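Local coordinates for particle-associated glycoside hydrolase (Acinetobacter phage Fri1, PDB 6C72), which depolymerises the capsular polysaccharide of Acinetobacter baumannii during virus entry, acting as a trimeric phage tailspike, at the interface of chains A and B. Coordinates in Å, arbitrary orientation; residue numbers count along the deposited sequence, not the author numbering. Chains: chain A/B, Particle-associated glycoside hydrolase.

The interface of chains A and B. Residues chain A 477, 485-486, 584; chain B 490, 514, 529, 580.
A:Phe486 and A:Phe584, whose flat rings offer broad faces, meet the aliphatic chain of B:Lys580, and this trio forms the apolar centre of the patch. CE of the lysine lies over the middle of the A:Phe486 ring, 3.5 Å from the ring centroid, in a CH-pi contact. One methylene earlier, CD of B:Lys580 touches both rings, at 3.5 Å from CD2 of A:Phe486 and 3.5 Å from CE2 of A:Phe584. The lysine stays extended through its first three torsions, which carries CD to the place where the two rings meet; the chain then bends at its last torsion (chi4 -73°), turning the amine NZ away from the line of the methylenes. A lysine suits this place because its methylenes cover aromatic carbon while its amino group can lie beyond them. Within chain A the phenylalanines support each other: CD2 of A:Phe486 stands over one face of the A:Phe584 ring, toward its rim, and CD2 of A:Phe584 lies at the edge of the A:Phe486 ring.

On one flank B:Ile490 points CD1 at CB of A:Phe486, 3.6 Å away. Its CG1 lies anti to the backbone N (chi1 -162°), so that the longer, extended branch reaches toward chain A, while the branch methyl CG2 serves a second neighbour, the main-chain carbonyl of A:Val477. On the opposite flank B:Thr514, able to keep its hydroxyl on another branch, turns its methyl to A:Phe584, with CG2 3.8 Å from CZ.

Toward the polar rim, the side chain of B:Tyr529 runs at about a right angle to that of A:Phe584 and brings its phenol OH 3.8 Å from CE1, a van der Waals approach; tyrosine combines aromatic bulk with a polar tip. CD1 of B:Ile490 also passes beside the backbone carbonyl O of A:Tyr485, 3.8 Å away.

These strand-borne side chains join the C-terminal domains of neighbouring subunits, and the patch probably helps hold the tailspike trimer together beyond its long central body.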
ATOM      1  N   VAL A 477      31.736  -4.857  29.083  1.00 31.39           N
ATOM      2  CA  VAL A 477      31.356  -6.255  28.944  1.00 31.58           C
ATOM      3  C   VAL A 477      30.861  -6.714  30.303  1.00 31.86           C
ATOM      4  O   VAL A 477      31.253  -6.166  31.337  1.00 31.71           O
ATOM      5  CB  VAL A 477      32.560  -7.097  28.439  1.00 31.03           C
ATOM      6  CG1 VAL A 477      33.672  -7.116  29.481  1.00 30.49           C
ATOM      7  CG2 VAL A 477      32.141  -8.523  28.068  1.00 31.28           C
ATOM      8  N   TYR A 485      30.882  -6.972  36.041  1.00 29.89           N
ATOM      9  CA  TYR A 485      30.775  -5.868  35.098  1.00 29.99           C
ATOM     10  C   TYR A 485      32.116  -5.183  34.891  1.00 29.12           C
ATOM     11  O   TYR A 485      32.912  -5.039  35.824  1.00 28.61           O
ATOM     12  CB  TYR A 485      29.740  -4.836  35.566  1.00 30.78           C
ATOM     13  CG  TYR A 485      28.356  -5.406  35.663  1.00 31.34           C
ATOM     14  CD1 TYR A 485      27.945  -6.087  36.797  1.00 31.49           C
ATOM     15  CD2 TYR A 485      27.457  -5.273  34.612  1.00 31.55           C
ATOM     16  CE1 TYR A 485      26.678  -6.633  36.881  1.00 31.79           C
ATOM     17  CE2 TYR A 485      26.183  -5.798  34.690  1.00 31.81           C
ATOM     18  CZ  TYR A 485      25.796  -6.472  35.829  1.00 31.92           C
ATOM     19  OH  TYR A 485      24.522  -6.997  35.912  1.00 32.09           O
ATOM     20  N   PHE A 486      32.348  -4.765  33.652  1.00 31.00           N
ATOM     21  CA  PHE A 486      33.494  -3.949  33.279  1.00 30.15           C
ATOM     22  C   PHE A 486      32.962  -2.783  32.456  1.00 30.44           C
ATOM     23  O   PHE A 486      32.390  -2.991  31.384  1.00 30.86           O
ATOM     24  CB  PHE A 486      34.522  -4.772  32.500  1.00 29.60           C
ATOM     25  CG  PHE A 486      35.687  -3.978  32.001  1.00 28.92           C
ATOM     26  CD1 PHE A 486      35.631  -3.346  30.777  1.00 29.02           C
ATOM     27  CD2 PHE A 486      36.844  -3.877  32.748  1.00 28.28           C
ATOM     28  CE1 PHE A 486      36.696  -2.618  30.306  1.00 28.61           C
ATOM     29  CE2 PHE A 486      37.926  -3.143  32.287  1.00 27.86           C
ATOM     30  CZ  PHE A 486      37.853  -2.509  31.068  1.00 28.08           C
ATOM     31  N   PHE A 584      35.722  -2.443  37.480  1.00 30.62           N
ATOM     32  CA  PHE A 584      35.334  -3.836  37.661  1.00 31.17           C
ATOM     33  C   PHE A 584      34.396  -3.883  38.860  1.00 31.63           C
ATOM     34  O   PHE A 584      34.775  -3.442  39.951  1.00 30.60           O
ATOM     35  CB  PHE A 584      36.561  -4.717  37.925  1.00 30.27           C
ATOM     36  CG  PHE A 584      37.630  -4.631  36.868  1.00 29.97           C
ATOM     37  CD1 PHE A 584      38.443  -3.516  36.762  1.00 29.12           C
ATOM     38  CD2 PHE A 584      37.836  -5.688  35.984  1.00 30.37           C
ATOM     39  CE1 PHE A 584      39.420  -3.443  35.790  1.00 29.10           C
ATOM     40  CE2 PHE A 584      38.819  -5.623  35.009  1.00 29.95           C
ATOM     41  CZ  PHE A 584      39.608  -4.496  34.914  1.00 29.61           C
TER
ATOM     42  N   ILE B 490      34.260 -11.855  31.223  1.00 29.37           N
ATOM     43  CA  ILE B 490      34.421 -11.468  32.619  1.00 29.49           C
ATOM     44  C   ILE B 490      33.499 -12.331  33.478  1.00 29.83           C
ATOM     45  O   ILE B 490      32.376 -12.657  33.079  1.00 29.94           O
ATOM     46  CB  ILE B 490      34.161  -9.950  32.789  1.00 29.37           C
ATOM     47  CG1 ILE B 490      34.748  -9.438  34.099  1.00 29.47           C
ATOM     48  CG2 ILE B 490      32.682  -9.628  32.704  1.00 29.48           C
ATOM     49  CD1 ILE B 490      34.725  -7.906  34.201  1.00 29.38           C
ATOM     50  N   THR B 514      42.882 -10.293  34.528  1.00 29.82           N
ATOM     51  CA  THR B 514      42.827  -9.277  35.559  1.00 30.48           C
ATOM     52  C   THR B 514      41.940  -9.817  36.667  1.00 31.03           C
ATOM     53  O   THR B 514      40.827 -10.286  36.402  1.00 30.94           O
ATOM     54  CB  THR B 514      42.299  -7.937  35.014  1.00 29.80           C
ATOM     55  OG1 THR B 514      43.133  -7.492  33.936  1.00 29.27           O
ATOM     56  CG2 THR B 514      42.292  -6.862  36.101  1.00 30.20           C
ATOM     57  N   TYR B 529      44.459  -6.396  43.018  1.00 34.71           N
ATOM     58  CA  TYR B 529      44.477  -6.079  41.597  1.00 32.92           C
ATOM     59  C   TYR B 529      45.701  -6.796  41.037  1.00 33.79           C
ATOM     60  O   TYR B 529      46.820  -6.289  41.140  1.00 35.87           O
ATOM     61  CB  TYR B 529      44.524  -4.574  41.348  1.00 32.76           C
ATOM     62  CG  TYR B 529      44.156  -4.222  39.925  1.00 30.93           C
ATOM     63  CD1 TYR B 529      45.012  -4.524  38.868  1.00 30.71           C
ATOM     64  CD2 TYR B 529      42.937  -3.625  39.624  1.00 29.90           C
ATOM     65  CE1 TYR B 529      44.682  -4.237  37.565  1.00 29.43           C
ATOM     66  CE2 TYR B 529      42.595  -3.318  38.306  1.00 28.87           C
ATOM     67  CZ  TYR B 529      43.478  -3.635  37.286  1.00 28.60           C
ATOM     68  OH  TYR B 529      43.168  -3.348  35.980  1.00 27.90           O
ATOM     69  N   LYS B 580      38.618 -10.976  34.715  1.00 35.75           N
ATOM     70  CA  LYS B 580      38.463 -10.571  33.325  1.00 35.59           C
ATOM     71  C   LYS B 580      39.605 -11.170  32.517  1.00 34.56           C
ATOM     72  O   LYS B 580      40.767 -11.118  32.944  1.00 32.52           O
ATOM     73  CB  LYS B 580      38.463  -9.047  33.199  1.00 34.57           C
ATOM     74  CG  LYS B 580      38.319  -8.514  31.784  1.00 34.37           C
ATOM     75  CD  LYS B 580      38.245  -6.984  31.790  1.00 33.41           C
ATOM     76  CE  LYS B 580      37.949  -6.393  30.402  1.00 33.22           C
ATOM     77  NZ  LYS B 580      39.078  -6.453  29.424  1.00 32.84           N
TER